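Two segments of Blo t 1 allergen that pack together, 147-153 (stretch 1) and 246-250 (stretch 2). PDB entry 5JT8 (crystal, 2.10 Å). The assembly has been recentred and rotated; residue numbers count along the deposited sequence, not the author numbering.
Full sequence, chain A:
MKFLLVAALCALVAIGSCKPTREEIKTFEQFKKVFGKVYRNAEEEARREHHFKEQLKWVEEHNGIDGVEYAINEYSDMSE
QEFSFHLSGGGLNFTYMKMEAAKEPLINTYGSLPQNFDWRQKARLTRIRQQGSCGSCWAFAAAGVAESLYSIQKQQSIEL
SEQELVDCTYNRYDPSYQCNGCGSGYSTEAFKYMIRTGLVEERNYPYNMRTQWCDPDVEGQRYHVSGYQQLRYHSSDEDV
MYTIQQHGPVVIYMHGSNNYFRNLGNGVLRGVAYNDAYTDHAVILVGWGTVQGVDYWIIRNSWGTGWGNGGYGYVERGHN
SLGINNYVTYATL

Stretch 1 147-153: ESLYSIQ
Stretch 2, residues 246-250: QHGPV

Stretch 1 of the Blo t 1 allergen is a segment of continuous α-helix that runs on beyond both of its ends, with phi/psi values close to -63/-43 from Glu 147 through Ile 152, and -95/-19 at Gln 153. Its backbone ladder is regular: Ser 151 N donates to Glu 147 O at 3.1 Å, Ile 152 N to Ser 148 O at 2.8 Å, and Gln 153 N to Leu 149 O at 2.8 Å. Stretch 2 begins as the last turn of another helix, with Gln 246 at -92/-25 and His 247 at -119/1. Gly 248 then leaves helical geometry with a positive phi (94/-175), and Pro 249 (-54/145) and Val 250 (-123/148) continue in extended conformation. The register is set by Leu 149 CA and Gly 248 CA, 6.6 Å apart, and by Ser 148 CA and Pro 249 CA, 6.8 Å apart.

The contact is small, burying 171 Å² over both sides, and no hydrogen bond crosses it. Apolar packing centres on Pro 249, whose ring has a C-gamma exo pucker and whose CA-to-CB bond points toward the helix. Ser 148 and Ile 152, one helical turn apart, both direct their CA-to-CB bonds toward stretch 2 and both meet this ring. Ile 152 (chi1 -65°, m; chi2 170°, t) places CD1 3.6 Å from Pro 249 CD. Ser 148 (chi1 -63°, m) has its CB 3.6 Å from Pro 249 CG, and Ser 148 OG, 3.7 Å from the same Pro 249 CG, is hydrogen-bonded elsewhere in the structure.

A second set of contacts involves the backbone at the helix exit. Leu 149 starts sideways from its CA, but its m,t rotamer (chi1 -67°, chi2 180°) brings the end of the chain nearer, setting CD2 3.4 Å from His 247 O and 4.3 Å from Gly 248 CA. Ile 152 CD1 also approaches Gly 248 CA, at 4.4 Å. His 247 takes part through its backbone; its side chain (chi1 -58°, m; chi2 -75°) departs with CA-to-CB pointing away.

The glycine suits this junction on two counts. An ideal CB would point toward stretch 1 and lie 2.8 Å from Leu 149 CD2, a clash. Independently, at these backbone angles it would be jammed against the carbonyl O of His 247. Without a side chain, Gly 248 lets the chain turn close beside the leucine.

Glu 147, Tyr 150 and Ser 151 (chi1 -65°, -84° and -175°) make no contact with stretch 2, nor does Gln 153 (chi1 -62°).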

ATOM      1  N   GLU A 147      10.577  -7.780   3.131  1.00 26.10           N
ATOM      2  CA  GLU A 147      11.214  -8.449   2.012  1.00 24.67           C
ATOM      3  C   GLU A 147      12.318  -7.563   1.407  1.00 24.24           C
ATOM      4  O   GLU A 147      13.396  -8.057   1.094  1.00 24.78           O
ATOM      5  CB  GLU A 147      10.167  -8.848   0.955  1.00 27.75           C
ATOM      6  CG  GLU A 147       9.159  -9.895   1.451  1.00 32.69           C
ATOM      7  CD  GLU A 147       8.076 -10.237   0.428  1.00 33.57           C
ATOM      8  OE1 GLU A 147       8.076  -9.671  -0.687  1.00 34.78           O
ATOM      9  OE2 GLU A 147       7.216 -11.085   0.738  1.00 27.97           O
ATOM     10  N   SER A 148      12.064  -6.261   1.287  1.00 23.41           N
ATOM     11  CA  SER A 148      13.072  -5.318   0.793  1.00 29.30           C
ATOM     12  C   SER A 148      14.344  -5.348   1.626  1.00 27.06           C
ATOM     13  O   SER A 148      15.457  -5.366   1.101  1.00 23.56           O
ATOM     14  CB  SER A 148      12.521  -3.884   0.795  1.00 26.60           C
ATOM     15  OG  SER A 148      11.439  -3.789  -0.094  1.00 33.34           O
ATOM     16  N   LEU A 149      14.165  -5.321   2.939  1.00 23.74           N
ATOM     17  CA  LEU A 149      15.304  -5.341   3.850  1.00 25.36           C
ATOM     18  C   LEU A 149      16.120  -6.622   3.715  1.00 25.22           C
ATOM     19  O   LEU A 149      17.346  -6.564   3.782  1.00 29.92           O
ATOM     20  CB  LEU A 149      14.834  -5.153   5.295  1.00 21.16           C
ATOM     21  CG  LEU A 149      14.245  -3.773   5.575  1.00 23.19           C
ATOM     22  CD1 LEU A 149      13.789  -3.622   7.043  1.00 21.97           C
ATOM     23  CD2 LEU A 149      15.249  -2.681   5.218  1.00 27.76           C
ATOM     24  N   TYR A 150      15.465  -7.776   3.519  1.00 26.18           N
ATOM     25  CA  TYR A 150      16.220  -9.024   3.342  1.00 26.08           C
ATOM     26  C   TYR A 150      17.009  -8.984   2.047  1.00 26.41           C
ATOM     27  O   TYR A 150      18.118  -9.522   1.961  1.00 30.21           O
ATOM     28  CB  TYR A 150      15.301 -10.261   3.378  1.00 33.10           C
ATOM     29  CG  TYR A 150      15.044 -10.701   4.800  1.00 35.73           C
ATOM     30  CD1 TYR A 150      15.896 -11.600   5.435  1.00 40.12           C
ATOM     31  CD2 TYR A 150      13.991 -10.175   5.520  1.00 24.84           C
ATOM     32  CE1 TYR A 150      15.687 -11.976   6.752  1.00 37.19           C
ATOM     33  CE2 TYR A 150      13.765 -10.545   6.836  1.00 30.33           C
ATOM     34  CZ  TYR A 150      14.617 -11.443   7.448  1.00 36.71           C
ATOM     35  OH  TYR A 150      14.397 -11.812   8.758  1.00 37.47           O
ATOM     36  N   SER A 151      16.459  -8.329   1.037  1.00 27.08           N
ATOM     37  CA  SER A 151      17.185  -8.210  -0.234  1.00 28.59           C
ATOM     38  C   SER A 151      18.361  -7.242  -0.037  1.00 26.29           C
ATOM     39  O   SER A 151      19.502  -7.538  -0.379  1.00 32.04           O
ATOM     40  CB  SER A 151      16.254  -7.719  -1.350  1.00 32.18           C
ATOM     41  OG  SER A 151      16.922  -7.720  -2.604  1.00 35.56           O
ATOM     42  N   ILE A 152      18.064  -6.093   0.557  1.00 27.77           N
ATOM     43  CA  ILE A 152      19.065  -5.060   0.761  1.00 29.16           C
ATOM     44  C   ILE A 152      20.235  -5.524   1.660  1.00 34.13           C
ATOM     45  O   ILE A 152      21.401  -5.364   1.302  1.00 34.17           O
ATOM     46  CB  ILE A 152      18.417  -3.806   1.352  1.00 29.84           C
ATOM     47  CG1 ILE A 152      17.435  -3.202   0.337  1.00 22.95           C
ATOM     48  CG2 ILE A 152      19.481  -2.796   1.714  1.00 29.26           C
ATOM     49  CD1 ILE A 152      16.556  -2.090   0.915  1.00 22.01           C
ATOM     50  N   GLN A 153      19.936  -6.135   2.803  1.00 27.71           N
ATOM     51  CA  GLN A 153      20.991  -6.435   3.774  1.00 26.04           C
ATOM     52  C   GLN A 153      21.563  -7.843   3.639  1.00 26.14           C
ATOM     53  O   GLN A 153      22.668  -8.113   4.092  1.00 31.18           O
ATOM     54  CB  GLN A 153      20.462  -6.190   5.195  1.00 28.12           C
ATOM     55  CG  GLN A 153      20.073  -4.740   5.383  1.00 29.88           C
ATOM     56  CD  GLN A 153      19.649  -4.406   6.791  1.00 34.59           C
ATOM     57  OE1 GLN A 153      18.488  -4.575   7.157  1.00 36.68           O
ATOM     58  NE2 GLN A 153      20.577  -3.899   7.580  1.00 34.93           N
ATOM     59  N   GLN A 246      18.366   5.763   4.857  1.00 23.42           N
ATOM     60  CA  GLN A 246      19.089   5.085   5.931  1.00 26.07           C
ATOM     61  C   GLN A 246      18.422   3.810   6.461  1.00 29.65           C
ATOM     62  O   GLN A 246      19.105   2.937   7.021  1.00 27.24           O
ATOM     63  CB  GLN A 246      19.322   6.034   7.113  1.00 32.16           C
ATOM     64  CG  GLN A 246      20.353   7.140   6.873  1.00 46.43           C
ATOM     65  CD  GLN A 246      21.423   6.802   5.825  1.00 66.15           C
ATOM     66  OE1 GLN A 246      21.529   7.482   4.803  1.00 75.56           O
ATOM     67  NE2 GLN A 246      22.234   5.771   6.088  1.00 68.07           N
ATOM     68  N   HIS A 247      17.109   3.690   6.322  1.00 28.77           N
ATOM     69  CA  HIS A 247      16.453   2.498   6.872  1.00 30.32           C
ATOM     70  C   HIS A 247      15.739   1.628   5.833  1.00 31.12           C
ATOM     71  O   HIS A 247      15.168   0.603   6.189  1.00 26.31           O
ATOM     72  CB  HIS A 247      15.478   2.916   7.979  1.00 29.29           C
ATOM     73  CG  HIS A 247      16.139   3.667   9.090  1.00 37.06           C
ATOM     74  ND1 HIS A 247      16.926   3.049  10.034  1.00 32.21           N
ATOM     75  CD2 HIS A 247      16.169   4.991   9.384  1.00 45.22           C
ATOM     76  CE1 HIS A 247      17.396   3.954  10.875  1.00 39.47           C
ATOM     77  NE2 HIS A 247      16.951   5.141  10.503  1.00 41.62           N
ATOM     78  N   GLY A 248      15.797   2.012   4.554  1.00 28.91           N
ATOM     79  CA  GLY A 248      15.136   1.231   3.514  1.00 27.48           C
ATOM     80  C   GLY A 248      13.724   1.701   3.179  1.00 28.24           C
ATOM     81  O   GLY A 248      13.272   2.741   3.675  1.00 28.70           O
ATOM     82  N   PRO A 249      13.027   0.954   2.303  1.00 26.98           N
ATOM     83  CA  PRO A 249      11.642   1.278   1.950  1.00 27.57           C
ATOM     84  C   PRO A 249      10.764   1.389   3.190  1.00 32.29           C
ATOM     85  O   PRO A 249      10.993   0.671   4.178  1.00 26.82           O
ATOM     86  CB  PRO A 249      11.223   0.102   1.071  1.00 26.39           C
ATOM     87  CG  PRO A 249      12.518  -0.273   0.369  1.00 30.46           C
ATOM     88  CD  PRO A 249      13.580  -0.108   1.444  1.00 26.74           C
ATOM     89  N   VAL A 250       9.805   2.310   3.146  1.00 26.92           N
ATOM     90  CA  VAL A 250       8.962   2.593   4.297  1.00 22.11           C
ATOM     91  C   VAL A 250       7.481   2.407   3.963  1.00 21.51           C
ATOM     92  O   VAL A 250       7.070   2.598   2.820  1.00 22.74           O
ATOM     93  CB  VAL A 250       9.202   4.030   4.813  1.00 26.38           C
ATOM     94  CG1 VAL A 250      10.675   4.197   5.243  1.00 20.21           C
ATOM     95  CG2 VAL A 250       8.829   5.059   3.756  1.00 22.42           C
TER